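Local coordinates for terminal oxygenase component of carbazole (Janthinobacterium sp., PDB 7BUG) that catalyses the angular dioxygenation of carbazole as the Rieske-type terminal oxygenase of carbazole 1,9a-dioxygenase, giving an unstable cis-hydrodiol that opens to 2'-aminobiphenyl-2,3-diol, at the interface of chains A and B. Residues are numbered along the deposited sequence; one frame, centred on the assembly and turned at random. Chains: chain A/B, Terminal oxygenase component of carbazole.

The interface of chains A and B. Residues chain A 89, 96, 106, 108; chain B 241-243, 248.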
# COMPACT_ATOMS: atom_id res chain seq x y z
N THR A 89 27.33 10.16 -17.12
CA THR A 89 27.62 11.06 -16.00
C THR A 89 26.34 11.10 -15.15
O THR A 89 25.28 11.50 -15.69
CB THR A 89 28.01 12.46 -16.53
OG1 THR A 89 29.24 12.29 -17.24
CG2 THR A 89 28.12 13.49 -15.44
N THR A 96 31.18 9.97 -13.12
CA THR A 96 31.16 9.52 -14.51
C THR A 96 31.74 8.11 -14.62
O THR A 96 32.89 7.87 -14.14
CB THR A 96 31.95 10.51 -15.37
OG1 THR A 96 31.27 11.77 -15.25
CG2 THR A 96 32.01 10.08 -16.82
N ASP A 106 35.93 9.66 -13.87
CA ASP A 106 35.97 11.14 -13.78
C ASP A 106 34.88 11.53 -12.78
O ASP A 106 33.88 10.81 -12.66
CB ASP A 106 35.77 11.81 -15.13
CG ASP A 106 37.02 11.82 -16.00
OD1 ASP A 106 37.97 12.56 -15.64
OD2 ASP A 106 37.02 11.08 -17.05
N LEU A 108 32.94 15.29 -12.45
CA LEU A 108 33.01 16.67 -12.97
C LEU A 108 33.05 17.68 -11.84
O LEU A 108 33.70 18.72 -11.98
CB LEU A 108 31.89 17.00 -13.96
CG LEU A 108 31.71 16.05 -15.14
CD1 LEU A 108 30.76 16.66 -16.16
CD2 LEU A 108 32.99 15.63 -15.80
N GLY B 241 34.36 21.23 -16.92
CA GLY B 241 34.31 19.82 -16.50
C GLY B 241 34.83 18.92 -17.59
O GLY B 241 34.43 19.12 -18.74
N THR B 242 35.66 17.96 -17.23
CA THR B 242 36.39 17.13 -18.19
C THR B 242 36.05 15.65 -18.02
O THR B 242 35.89 15.12 -16.89
CB THR B 242 37.90 17.33 -18.14
OG1 THR B 242 38.38 16.93 -16.85
CG2 THR B 242 38.34 18.75 -18.40
N ILE B 243 36.07 14.96 -19.14
CA ILE B 243 36.02 13.48 -19.19
C ILE B 243 37.19 13.05 -20.07
O ILE B 243 37.20 13.50 -21.23
CB ILE B 243 34.67 12.93 -19.69
CG1 ILE B 243 33.53 13.33 -18.74
CG2 ILE B 243 34.77 11.43 -19.89
CD1 ILE B 243 32.14 13.03 -19.28
N VAL B 248 33.74 18.74 -21.53
CA VAL B 248 32.39 18.31 -21.98
C VAL B 248 31.31 19.23 -21.43
O VAL B 248 30.18 19.13 -21.88
CB VAL B 248 32.12 16.85 -21.57
CG1 VAL B 248 33.12 15.89 -22.21
CG2 VAL B 248 32.17 16.73 -20.04
O HOH W 1 39.15 14.43 -17.18
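One face of the A:Asp106 carboxylate lies over the B:Thr242-B:Ile243 peptide link, with its CG 3.6 Å from B:Thr242 O and its OD2 3.4 Å from B:Ile243 CA; the other face turns away from chain B. Carboxylate and peptide planes are inclined at about 59°, and A:Leu108 CD2 sits on the opposite side of the peptide from the carboxylate, so side chains of one subunit flank the strand backbone of the other. The setting is typical of homotrimeric Rieske non-haem iron oxygenases: the [2Fe-2S] Rieske domain of A packs head to tail on the catalytic domain of B, here on strand 240-243. A bridging water, tilted above the carboxylate plane on the B-facing side, stands 2.7 Å from A:Asp106 OD1 and 2.6 Å from the hydroxyl B:Thr242 OG1, linking the two subunits. An alanine in place of A:Asp106 would probably leave this water without its chain A mate and uncover the backbone at B:Ile243. The CG1-CD1 arm of B:Ile243 runs away from the carboxylate, while CG2 stays beside A:Asp106 OD2; the outer chain is extended (chi2 170°), carrying CD1 to 3.6 Å from A:Thr89 OG1 and 3.8 Å from A:Thr96 CG2. Those two threonines, on strands 87-89 and 95-98, join their hydroxyls in a 2.9 Å hydrogen bond between A:Thr89 OG1 and A:Thr96 OG1, which should limit their rotation beneath the isoleucine. A:Leu108 divides its branches: CD2 turns towards B:Ile243 CG1, while CD1, opposite CA across the CB-CG bond (chi2 -168°), reaches towards B:Val248 CG2, the two side chains crossing nearly at right angles.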